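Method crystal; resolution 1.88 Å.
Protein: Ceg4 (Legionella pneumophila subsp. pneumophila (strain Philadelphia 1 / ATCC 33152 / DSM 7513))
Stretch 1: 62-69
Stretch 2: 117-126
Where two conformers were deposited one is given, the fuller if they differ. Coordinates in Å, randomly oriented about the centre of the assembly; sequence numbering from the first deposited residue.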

# COMPACT_ATOMS: atom_id res chain seq x y z
N GLU A 62 17.88 11.46 1.69
CA GLU A 62 17.41 12.84 1.60
C GLU A 62 15.91 12.94 1.80
O GLU A 62 15.43 13.87 2.45
CB GLU A 62 17.72 13.44 0.23
CG GLU A 62 19.11 13.31 -0.33
CD GLU A 62 19.22 14.06 -1.67
OE1 GLU A 62 19.32 15.28 -1.58
OE2 GLU A 62 19.22 13.45 -2.78
N ALA A 63 15.14 11.99 1.21
CA ALA A 63 13.70 12.01 1.43
C ALA A 63 13.38 11.83 2.90
O ALA A 63 12.48 12.49 3.46
CB ALA A 63 13.02 10.90 0.60
N GLN A 64 14.12 10.94 3.57
CA GLN A 64 13.93 10.77 5.00
C GLN A 64 14.16 12.08 5.76
O GLN A 64 13.39 12.44 6.66
CB GLN A 64 14.89 9.66 5.48
CG GLN A 64 14.88 9.47 6.98
CD GLN A 64 13.67 8.67 7.47
OE1 GLN A 64 12.90 8.05 6.66
NE2 GLN A 64 13.47 8.70 8.80
N ALA A 65 15.23 12.80 5.40
CA ALA A 65 15.53 14.08 6.05
C ALA A 65 14.40 15.08 5.86
O ALA A 65 14.06 15.83 6.79
CB ALA A 65 16.83 14.66 5.49
N LEU A 66 13.81 15.11 4.67
CA LEU A 66 12.68 16.00 4.40
C LEU A 66 11.42 15.60 5.17
O LEU A 66 10.68 16.46 5.67
CB LEU A 66 12.42 16.03 2.89
CG LEU A 66 13.54 16.76 2.12
CD1 LEU A 66 13.47 16.46 0.59
CD2 LEU A 66 13.43 18.26 2.31
N PHE A 67 11.14 14.29 5.27
CA PHE A 67 10.04 13.86 6.11
C PHE A 67 10.27 14.25 7.56
O PHE A 67 9.37 14.77 8.24
CB PHE A 67 9.85 12.35 6.03
CG PHE A 67 8.96 11.91 4.91
CD1 PHE A 67 9.48 11.66 3.64
CD2 PHE A 67 7.62 11.71 5.14
CE1 PHE A 67 8.67 11.24 2.61
CE2 PHE A 67 6.79 11.30 4.11
CZ PHE A 67 7.31 11.08 2.84
N GLU A 68 11.49 14.02 8.06
CA GLU A 68 11.76 14.41 9.45
C GLU A 68 11.71 15.93 9.63
O GLU A 68 11.36 16.41 10.72
CB GLU A 68 13.12 13.85 9.90
CG GLU A 68 13.14 12.33 10.04
CD GLU A 68 14.50 11.77 10.45
OE1 GLU A 68 15.45 12.57 10.54
OE2 GLU A 68 14.61 10.54 10.68
N ALA A 69 12.13 16.70 8.64
CA ALA A 69 12.04 18.16 8.76
C ALA A 69 10.58 18.62 8.86
O ALA A 69 10.25 19.55 9.61
CB ALA A 69 12.69 18.85 7.57
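Stretch 2 117-126: EYIKAVFKYQ

Phe67 forms the apolar centre of the contact between the two stretches. Its CA-to-CB bond points toward stretch 2, and its side chain enters as a knob in a hole lined by Tyr118, Ala121, Val122 and Tyr125, four positions spaced so that they bring one helical face together. The far end of the ring meets two of these residues: Phe67 CZ lies 3.7 Å from Val122 CG2 and 4.0 Å from Tyr118 CE2, the latter at the ring edge, while Phe67 CE1 lies 4.1 Å from Ala121 CB. The methyl of Ala121 is thus one wall of the hole. Val122 directs its CA-to-CB bond away from stretch 1, yet its CG2 methyl still reaches the phenyl tip. The CA-to-CB bond of Tyr118 points sideways and, with chi1 in the t well, the end of the side chain comes nearer to Phe67.

Tyr125 is the aromatic of stretch 2 most covered by stretch 1; its CA-to-CB bond points toward stretch 1, with chi1 also t. The Phe67 and Tyr125 rings are near parallel, their planes at 28°, but they are slid apart, with centroids 5.3 Å from each other, so they barely overlap. What covers the tyrosine face instead is the base of the phenylalanine side chain: Phe67 CB sits 3.9 Å from the centroid of the Tyr125 ring, 26° off the ring normal, in a CH-pi contact, and lies 3.6 Å from Tyr125 CD1. The aliphatic part of Glu68 borders the same ring at its edge, with Glu68 CG 3.9 Å from Tyr125 CE1.

These side chains are carried by two helices. Stretch 1 is helical throughout, within a helix that extends beyond it at both ends; stretch 2 is helical from Glu117 to Tyr125, in a helix that begins earlier in the chain, and Gln126 is the first residue to leave helical phi/psi. The helices run in broadly the same direction, crossing at -56° with their axes 9.7 Å apart at closest approach. Two alanines meet where the backbones are close: the CA atoms of Ala63 and Ala121 are 6.6 Å apart, and Ala63 CB lies 4.1 Å from Ala121 CB. The CA atoms of Gln64 and Tyr125 approach still more closely, to 6.0 Å.

Gln64 marks the polar edge. Its CA-to-CB bond points sideways, but the end of the side chain comes nearer to stretch 2, placing Gln64 OE1 3.3 Å from Tyr125 CA and 3.7 Å from Lys124 CG. No direct hydrogen bond joins the stretches; two waters bridge them instead. One donates to both Gln64 OE1, at 2.5 Å from its oxygen, and Ala121 O, at 2.8 Å. The second accepts from Gln64 NE2 over 2.7 Å and donates to Tyr125 O over 2.8 Å. Within stretch 1, Gln64 NE2 also donates to Glu68 OE2 at 2.9 Å, one helical turn on, so the amide is held beside the Tyr125 ring edge. The CA-to-CB bond of Lys124 points toward stretch 1, but the end of its side chain leads away.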

# COMPACT_ATOMS: atom_id res chain seq x y z
N GLU A 117 9.21 4.84 -5.37
CA GLU A 117 10.20 5.51 -4.51
C GLU A 117 9.51 6.27 -3.39
O GLU A 117 9.99 6.31 -2.24
CB GLU A 117 11.12 6.46 -5.29
CG GLU A 117 11.84 5.82 -6.41
CD GLU A 117 11.13 6.08 -7.75
OE1 GLU A 117 9.89 5.83 -7.91
OE2 GLU A 117 11.82 6.55 -8.66
N TYR A 118 8.35 6.83 -3.69
CA TYR A 118 7.64 7.64 -2.71
C TYR A 118 7.02 6.77 -1.64
O TYR A 118 7.12 7.06 -0.43
CB TYR A 118 6.54 8.44 -3.41
CG TYR A 118 5.77 9.25 -2.39
CD1 TYR A 118 4.45 8.93 -2.06
CD2 TYR A 118 6.39 10.32 -1.74
CE1 TYR A 118 3.74 9.71 -1.07
CE2 TYR A 118 5.70 11.09 -0.79
CZ TYR A 118 4.39 10.77 -0.46
OH TYR A 118 3.68 11.55 0.42
N ILE A 119 6.36 5.70 -2.07
CA ILE A 119 5.73 4.77 -1.15
C ILE A 119 6.76 4.18 -0.20
O ILE A 119 6.55 4.16 1.02
CB ILE A 119 4.97 3.67 -1.94
CG1 ILE A 119 3.76 4.30 -2.67
CG2 ILE A 119 4.58 2.55 -1.02
CD1 ILE A 119 3.18 3.36 -3.77
N LYS A 120 7.92 3.76 -0.72
CA LYS A 120 8.96 3.20 0.14
C LYS A 120 9.49 4.23 1.13
O LYS A 120 9.86 3.89 2.27
CB LYS A 120 10.09 2.64 -0.70
CG LYS A 120 9.70 1.40 -1.48
CD LYS A 120 11.02 0.94 -2.13
CE LYS A 120 10.78 0.04 -3.21
NZ LYS A 120 12.15 -0.24 -3.84
N ALA A 121 9.59 5.50 0.71
CA ALA A 121 10.03 6.53 1.65
C ALA A 121 9.01 6.73 2.76
O ALA A 121 9.40 6.99 3.90
CB ALA A 121 10.28 7.86 0.94
N VAL A 122 7.70 6.65 2.46
CA VAL A 122 6.70 6.80 3.52
C VAL A 122 6.81 5.65 4.53
O VAL A 122 6.77 5.87 5.75
CB VAL A 122 5.27 6.87 2.94
CG1 VAL A 122 4.23 6.79 4.12
CG2 VAL A 122 5.11 8.20 2.13
N PHE A 123 6.83 4.41 4.03
CA PHE A 123 7.00 3.26 4.93
C PHE A 123 8.27 3.38 5.74
O PHE A 123 8.28 3.12 6.94
CB PHE A 123 7.04 1.95 4.11
CG PHE A 123 5.67 1.38 3.80
CD1 PHE A 123 4.96 1.79 2.66
CD2 PHE A 123 5.12 0.42 4.63
CE1 PHE A 123 3.72 1.28 2.37
CE2 PHE A 123 3.82 -0.10 4.37
CZ PHE A 123 3.13 0.32 3.24
N LYS A 124 9.36 3.78 5.10
CA LYS A 124 10.64 3.93 5.81
C LYS A 124 10.54 4.98 6.89
O LYS A 124 11.03 4.79 8.01
CB LYS A 124 11.74 4.31 4.82
CG LYS A 124 13.18 4.55 5.37
CD LYS A 124 13.69 3.34 6.09
CE LYS A 124 13.56 2.05 5.27
NZ LYS A 124 13.85 0.84 6.14
N TYR A 125 9.95 6.13 6.57
CA TYR A 125 9.81 7.17 7.57
C TYR A 125 9.02 6.64 8.76
O TYR A 125 9.29 7.00 9.93
CB TYR A 125 9.12 8.39 6.96
CG TYR A 125 8.76 9.39 8.04
CD1 TYR A 125 9.77 10.04 8.77
CD2 TYR A 125 7.45 9.65 8.35
CE1 TYR A 125 9.46 10.92 9.79
CE2 TYR A 125 7.13 10.54 9.37
CZ TYR A 125 8.13 11.15 10.09
OH TYR A 125 7.82 12.02 11.14
N GLN A 126 8.02 5.79 8.48
CA GLN A 126 7.12 5.35 9.54
C GLN A 126 7.58 4.06 10.21
O GLN A 126 6.79 3.42 10.92
CB GLN A 126 5.68 5.27 9.03
CG GLN A 126 5.15 6.72 8.65
CD GLN A 126 3.66 6.75 8.45
OE1 GLN A 126 3.17 6.77 7.32
NE2 GLN A 126 2.92 6.74 9.55
O HOH W 1 12.02 7.94 4.37
O HOH W 2 11.94 7.52 10.64